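Local coordinates for putative NADP oxidoreductase BF3122 (Bacteroides fragilis, PDB 3D1L), which probably works as an NADP-dependent oxidoreductase, pairing a Rossmann-type nucleotide-binding domain with a helical C-terminal domain, though its substrate is not known, at residues Pro229-Leu242 against Arg253-Arg265. Sequence-based numbering, arbitrary orientation.
Sequences PAIRYDENVIGNHL and RLYELLSRSIHER
His241 and Tyr255 are joined by a short hydrogen bond, ND1 of His241 lying 2.6 Å from OH of Tyr255. The hydroxyl meets the imidazole at its edge, and the two ring planes stand nearly perpendicular, at 88°. Tyr255 gets there because its CG is anti to the backbone N (chi1 -178°), which sends the ring across to helix 235-242. The second polar link is at the other end. ND1 of His263 donates to O of Ile231 at 3.0 Å. The oxygen lies in the imidazole plane, but the donor comes from well above the carbonyl plane. Ser259 turns its hydroxyl back on its own helix, where OG donates a hydrogen bond to O of Tyr255.

Among the aromatic contacts, CB of Tyr233 sits over the face of the His263 imidazole, 3.9 Å from its centroid, a CH-pi contact. The Tyr233 ring runs on along the helix, its CE1 3.8 Å from CB of Ser259. CD1 of Ile238, from the same segment, covers one face of that ring.

Apolar contacts accompany both polar links. CB of Ala230 rests 3.8 Å from CG2 of Ile262, and the backbones come close here, with CA of Ala230 5.0 Å from CA of Ser259. CD2 of Leu242 reaches CD2 of Tyr255 at 3.6 Å, while CG2 of Ile238 meets the edge of the same ring.

The contact joins two roughly antiparallel helices (157°) of the C-terminal helical domain, with their segment axes 10.3 Å apart, and the turn leading into the first. A bound 2-mercapto-propion aldehyde lies near Pro229. Helix 249-264 packs on helix 168-198 of the second subunit, where Phe184 meets Tyr255 edge-to-face and His187 hydrogen-bonds Ser261.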
loop_
_atom_site.group_PDB
_atom_site.type_symbol
_atom_site.label_atom_id
_atom_site.label_comp_id
_atom_site.label_asym_id
_atom_site.label_seq_id
_atom_site.Cartn_x
_atom_site.Cartn_y
_atom_site.Cartn_z
ATOM N N PRO B 229 -17.405 -6.028 -1.480
ATOM C CA PRO B 229 -18.515 -6.869 -1.967
ATOM C C PRO B 229 -18.421 -8.360 -1.594
ATOM O O PRO B 229 -19.332 -9.130 -1.882
ATOM C CB PRO B 229 -18.459 -6.667 -3.479
ATOM C CG PRO B 229 -16.965 -6.433 -3.747
ATOM C CD PRO B 229 -16.470 -5.656 -2.564
ATOM N N ALA B 230 -17.340 -8.749 -0.937
ATOM C CA ALA B 230 -17.105 -10.159 -0.604
ATOM C C ALA B 230 -17.833 -10.603 0.669
ATOM O O ALA B 230 -18.167 -11.777 0.834
ATOM C CB ALA B 230 -15.595 -10.437 -0.503
ATOM N N ILE B 231 -18.069 -9.645 1.556
ATOM C CA ILE B 231 -18.744 -9.873 2.825
ATOM C C ILE B 231 -20.092 -10.552 2.614
ATOM O O ILE B 231 -20.397 -11.571 3.256
ATOM C CB ILE B 231 -18.903 -8.539 3.592
ATOM C CG1 ILE B 231 -17.553 -8.152 4.208
ATOM C CG2 ILE B 231 -19.983 -8.635 4.684
ATOM C CD1 ILE B 231 -17.315 -6.669 4.279
ATOM N N ARG B 232 -20.879 -9.986 1.698
ATOM C CA ARG B 232 -22.193 -10.501 1.354
ATOM C C ARG B 232 -22.093 -11.560 0.263
ATOM O O ARG B 232 -23.025 -12.322 0.034
ATOM C CB ARG B 232 -23.071 -9.347 0.868
ATOM C CG ARG B 232 -23.229 -8.209 1.878
ATOM C CD ARG B 232 -24.273 -8.538 2.937
ATOM N NE ARG B 232 -25.602 -8.638 2.349
ATOM C CZ ARG B 232 -26.540 -9.491 2.751
ATOM N NH1 ARG B 232 -26.295 -10.339 3.744
ATOM N NH2 ARG B 232 -27.721 -9.498 2.150
ATOM N N TYR B 233 -20.934 -11.611 -0.385
ATOM C CA TYR B 233 -20.737 -12.310 -1.664
ATOM C C TYR B 233 -21.689 -11.795 -2.763
ATOM O O TYR B 233 -22.438 -12.559 -3.397
ATOM C CB TYR B 233 -20.706 -13.853 -1.541
ATOM C CG TYR B 233 -19.662 -14.444 -2.478
ATOM C CD1 TYR B 233 -18.297 -14.372 -2.161
ATOM C CD2 TYR B 233 -20.032 -15.019 -3.708
ATOM C CE1 TYR B 233 -17.328 -14.881 -3.024
ATOM C CE2 TYR B 233 -19.066 -15.537 -4.586
ATOM C CZ TYR B 233 -17.715 -15.463 -4.235
ATOM O OH TYR B 233 -16.748 -15.965 -5.087
ATOM N N ASP B 234 -21.624 -10.472 -2.946
ATOM C CA ASP B 234 -22.278 -9.722 -4.017
ATOM C C ASP B 234 -21.873 -10.320 -5.365
ATOM O O ASP B 234 -20.851 -9.937 -5.944
ATOM C CB ASP B 234 -21.825 -8.260 -3.918
ATOM C CG ASP B 234 -22.755 -7.281 -4.635
ATOM O OD1 ASP B 234 -23.493 -7.659 -5.579
ATOM O OD2 ASP B 234 -22.715 -6.093 -4.240
ATOM N N GLU B 235 -22.671 -11.271 -5.843
ATOM C CA GLU B 235 -22.306 -12.100 -6.997
ATOM C C GLU B 235 -22.336 -11.372 -8.346
ATOM O O GLU B 235 -21.701 -11.813 -9.313
ATOM C CB GLU B 235 -23.172 -13.368 -7.040
ATOM C CG GLU B 235 -22.570 -14.520 -6.223
ATOM C CD GLU B 235 -23.616 -15.383 -5.516
ATOM O OE1 GLU B 235 -24.671 -15.664 -6.123
ATOM O OE2 GLU B 235 -23.375 -15.783 -4.349
ATOM N N ASN B 236 -23.078 -10.269 -8.406
ATOM C CA ASN B 236 -23.009 -9.358 -9.539
ATOM C C ASN B 236 -21.591 -8.754 -9.644
ATOM O O ASN B 236 -20.826 -9.035 -10.606
ATOM C CB ASN B 236 -24.051 -8.253 -9.372
ATOM C CG ASN B 236 -24.078 -7.297 -10.542
ATOM O OD1 ASN B 236 -24.785 -7.657 -11.693
ATOM N ND2 ASN B 236 -23.432 -6.080 -10.309
ATOM N N VAL B 237 -21.216 -7.955 -8.640
ATOM C CA VAL B 237 -19.941 -7.273 -8.730
ATOM C C VAL B 237 -18.792 -8.282 -8.815
ATOM O O VAL B 237 -17.866 -8.090 -9.601
ATOM C CB VAL B 237 -19.742 -6.225 -7.618
ATOM C CG1 VAL B 237 -20.887 -5.226 -7.621
ATOM C CG2 VAL B 237 -19.651 -6.872 -6.294
ATOM N N ILE B 238 -18.902 -9.384 -8.068
ATOM C CA ILE B 238 -17.875 -10.438 -8.069
ATOM C C ILE B 238 -17.790 -11.137 -9.434
ATOM O O ILE B 238 -16.703 -11.396 -9.938
ATOM C CB ILE B 238 -18.028 -11.424 -6.862
ATOM C CG1 ILE B 238 -17.686 -10.694 -5.564
ATOM C CG2 ILE B 238 -17.119 -12.628 -7.025
ATOM C CD1 ILE B 238 -18.087 -11.398 -4.309
ATOM N N GLY B 239 -18.940 -11.411 -10.030
ATOM C CA GLY B 239 -18.999 -11.942 -11.383
ATOM C C GLY B 239 -18.347 -10.997 -12.377
ATOM O O GLY B 239 -17.454 -11.404 -13.130
ATOM N N ASN B 240 -18.806 -9.733 -12.373
ATOM C CA ASN B 240 -18.201 -8.672 -13.188
ATOM C C ASN B 240 -16.676 -8.592 -13.008
ATOM O O ASN B 240 -15.927 -8.522 -13.980
ATOM C CB ASN B 240 -18.867 -7.326 -12.882
ATOM C CG ASN B 240 -20.317 -7.255 -13.402
ATOM O OD1 ASN B 240 -20.738 -8.053 -14.253
ATOM N ND2 ASN B 240 -21.083 -6.283 -12.894
ATOM N N HIS B 241 -16.218 -8.638 -11.763
ATOM C CA HIS B 241 -14.787 -8.584 -11.492
ATOM C C HIS B 241 -14.009 -9.799 -12.011
ATOM O O HIS B 241 -12.922 -9.662 -12.556
ATOM C CB HIS B 241 -14.524 -8.322 -10.012
ATOM C CG HIS B 241 -14.798 -6.904 -9.609
ATOM N ND1 HIS B 241 -14.796 -6.480 -8.296
ATOM C CD2 HIS B 241 -15.105 -5.812 -10.357
ATOM C CE1 HIS B 241 -15.078 -5.189 -8.253
ATOM N NE2 HIS B 241 -15.269 -4.759 -9.490
ATOM N N LEU B 242 -14.577 -10.986 -11.869
ATOM C CA LEU B 242 -13.941 -12.183 -12.396
ATOM C C LEU B 242 -13.887 -12.116 -13.924
ATOM O O LEU B 242 -12.882 -12.492 -14.543
ATOM C CB LEU B 242 -14.671 -13.438 -11.898
ATOM C CG LEU B 242 -14.563 -13.677 -10.378
ATOM C CD1 LEU B 242 -15.578 -14.733 -9.903
ATOM C CD2 LEU B 242 -13.148 -14.053 -9.966
ATOM N N ARG B 253 -8.231 -16.450 -10.236
ATOM C CA ARG B 253 -8.402 -17.416 -9.144
ATOM C C ARG B 253 -8.093 -16.812 -7.754
ATOM O O ARG B 253 -8.785 -17.125 -6.776
ATOM C CB ARG B 253 -7.598 -18.712 -9.407
ATOM C CG ARG B 253 -7.924 -19.903 -8.463
ATOM C CD ARG B 253 -6.917 -21.059 -8.608
ATOM N NE ARG B 253 -6.926 -21.981 -7.455
ATOM C CZ ARG B 253 -6.358 -23.191 -7.426
ATOM N NH1 ARG B 253 -5.729 -23.658 -8.500
ATOM N NH2 ARG B 253 -6.419 -23.941 -6.324
ATOM N N LEU B 254 -7.071 -15.952 -7.670
ATOM C CA LEU B 254 -6.735 -15.266 -6.414
ATOM C C LEU B 254 -7.912 -14.418 -5.926
ATOM O O LEU B 254 -8.298 -14.475 -4.742
ATOM C CB LEU B 254 -5.492 -14.373 -6.560
ATOM C CG LEU B 254 -4.139 -15.066 -6.475
ATOM C CD1 LEU B 254 -3.028 -14.064 -6.706
ATOM C CD2 LEU B 254 -3.975 -15.822 -5.117
ATOM N N TYR B 255 -8.472 -13.627 -6.844
ATOM C CA TYR B 255 -9.623 -12.786 -6.522
ATOM C C TYR B 255 -10.751 -13.652 -5.928
ATOM O O TYR B 255 -11.358 -13.293 -4.915
ATOM C CB TYR B 255 -10.111 -12.022 -7.767
ATOM C CG TYR B 255 -11.277 -11.089 -7.489
ATOM C CD1 TYR B 255 -11.074 -9.714 -7.350
ATOM C CD2 TYR B 255 -12.585 -11.585 -7.356
ATOM C CE1 TYR B 255 -12.140 -8.846 -7.083
ATOM C CE2 TYR B 255 -13.660 -10.723 -7.090
ATOM C CZ TYR B 255 -13.425 -9.360 -6.948
ATOM O OH TYR B 255 -14.466 -8.508 -6.681
ATOM N N GLU B 256 -11.014 -14.793 -6.559
ATOM C CA GLU B 256 -12.122 -15.652 -6.167
ATOM C C GLU B 256 -11.930 -16.252 -4.775
ATOM O O GLU B 256 -12.842 -16.220 -3.951
ATOM C CB GLU B 256 -12.337 -16.738 -7.220
ATOM C CG GLU B 256 -13.101 -17.942 -6.720
ATOM C CD GLU B 256 -13.639 -18.783 -7.839
ATOM O OE1 GLU B 256 -13.138 -18.666 -8.981
ATOM O OE2 GLU B 256 -14.578 -19.554 -7.572
ATOM N N LEU B 257 -10.734 -16.777 -4.520
ATOM C CA LEU B 257 -10.400 -17.394 -3.235
ATOM C C LEU B 257 -10.254 -16.371 -2.095
ATOM O O LEU B 257 -10.669 -16.621 -0.972
ATOM C CB LEU B 257 -9.135 -18.240 -3.382
ATOM C CG LEU B 257 -9.200 -19.465 -4.304
ATOM C CD1 LEU B 257 -7.800 -20.018 -4.453
ATOM C CD2 LEU B 257 -10.156 -20.553 -3.802
ATOM N N LEU B 258 -9.691 -15.208 -2.394
ATOM C CA LEU B 258 -9.654 -14.110 -1.418
ATOM C C LEU B 258 -11.072 -13.647 -1.048
ATOM O O LEU B 258 -11.374 -13.407 0.124
ATOM C CB LEU B 258 -8.788 -12.937 -1.929
ATOM C CG LEU B 258 -7.272 -13.211 -1.967
ATOM C CD1 LEU B 258 -6.491 -12.271 -2.926
ATOM C CD2 LEU B 258 -6.633 -13.169 -0.571
ATOM N N SER B 259 -11.943 -13.545 -2.047
ATOM C CA SER B 259 -13.338 -13.167 -1.815
ATOM C C SER B 259 -14.007 -14.264 -0.988
ATOM O O SER B 259 -14.633 -13.984 0.031
ATOM C CB SER B 259 -14.075 -12.957 -3.143
ATOM O OG SER B 259 -13.585 -11.807 -3.812
ATOM N N ARG B 260 -13.842 -15.514 -1.422
ATOM C CA ARG B 260 -14.362 -16.676 -0.711
ATOM C C ARG B 260 -13.914 -16.596 0.740
ATOM O O ARG B 260 -14.701 -16.847 1.649
ATOM C CB ARG B 260 -13.822 -17.954 -1.355
ATOM C CG ARG B 260 -14.536 -19.238 -0.965
ATOM C CD ARG B 260 -13.980 -20.470 -1.710
ATOM N NE ARG B 260 -14.178 -20.391 -3.163
ATOM C CZ ARG B 260 -13.903 -21.381 -4.017
ATOM N NH1 ARG B 260 -13.411 -22.542 -3.571
ATOM N NH2 ARG B 260 -14.120 -21.213 -5.321
ATOM N N SER B 261 -12.650 -16.199 0.932
ATOM C CA SER B 261 -11.990 -16.209 2.221
ATOM C C SER B 261 -12.559 -15.140 3.140
ATOM O O SER B 261 -12.794 -15.402 4.324
ATOM C CB SER B 261 -10.479 -16.009 2.044
ATOM O OG SER B 261 -9.805 -16.200 3.271
ATOM N N ILE B 262 -12.761 -13.932 2.602
ATOM C CA ILE B 262 -13.420 -12.859 3.351
ATOM C C ILE B 262 -14.814 -13.349 3.779
ATOM O O ILE B 262 -15.170 -13.261 4.955
ATOM C CB ILE B 262 -13.502 -11.551 2.529
ATOM C CG1 ILE B 262 -12.120 -10.877 2.390
ATOM C CG2 ILE B 262 -14.557 -10.581 3.120
ATOM C CD1 ILE B 262 -11.994 -10.012 1.145
ATOM N N HIS B 263 -15.575 -13.892 2.824
ATOM C CA HIS B 263 -16.934 -14.389 3.067
ATOM C C HIS B 263 -17.048 -15.390 4.223
ATOM O O HIS B 263 -17.973 -15.282 5.032
ATOM C CB HIS B 263 -17.540 -14.962 1.781
ATOM C CG HIS B 263 -19.007 -15.261 1.885
ATOM N ND1 HIS B 263 -19.939 -14.308 2.237
ATOM C CD2 HIS B 263 -19.699 -16.409 1.687
ATOM C CE1 HIS B 263 -21.142 -14.857 2.257
ATOM N NE2 HIS B 263 -21.025 -16.130 1.929
ATOM N N GLU B 264 -16.112 -16.342 4.317
ATOM C CA GLU B 264 -16.126 -17.319 5.428
ATOM C C GLU B 264 -15.929 -16.670 6.807
ATOM O O GLU B 264 -16.397 -17.197 7.797
ATOM C CB GLU B 264 -15.099 -18.467 5.267
ATOM C CG GLU B 264 -14.990 -19.175 3.906
ATOM C CD GLU B 264 -16.321 -19.472 3.233
ATOM O OE1 GLU B 264 -16.999 -20.448 3.635
ATOM O OE2 GLU B 264 -16.673 -18.743 2.266
ATOM N N ARG B 265 -15.253 -15.528 6.858
ATOM C CA ARG B 265 -14.865 -14.909 8.132
ATOM C C ARG B 265 -15.654 -13.651 8.479
ATOM O O ARG B 265 -16.831 -13.728 8.847
ATOM C CB ARG B 265 -13.375 -14.606 8.119
ATOM C CG ARG B 265 -12.537 -15.856 8.008
ATOM C CD ARG B 265 -11.211 -15.569 7.418
ATOM N NE ARG B 265 -10.271 -16.651 7.692
ATOM C CZ ARG B 265 -10.091 -17.703 6.900
ATOM N NH1 ARG B 265 -10.808 -17.817 5.793
ATOM N NH2 ARG B 265 -9.215 -18.652 7.223
#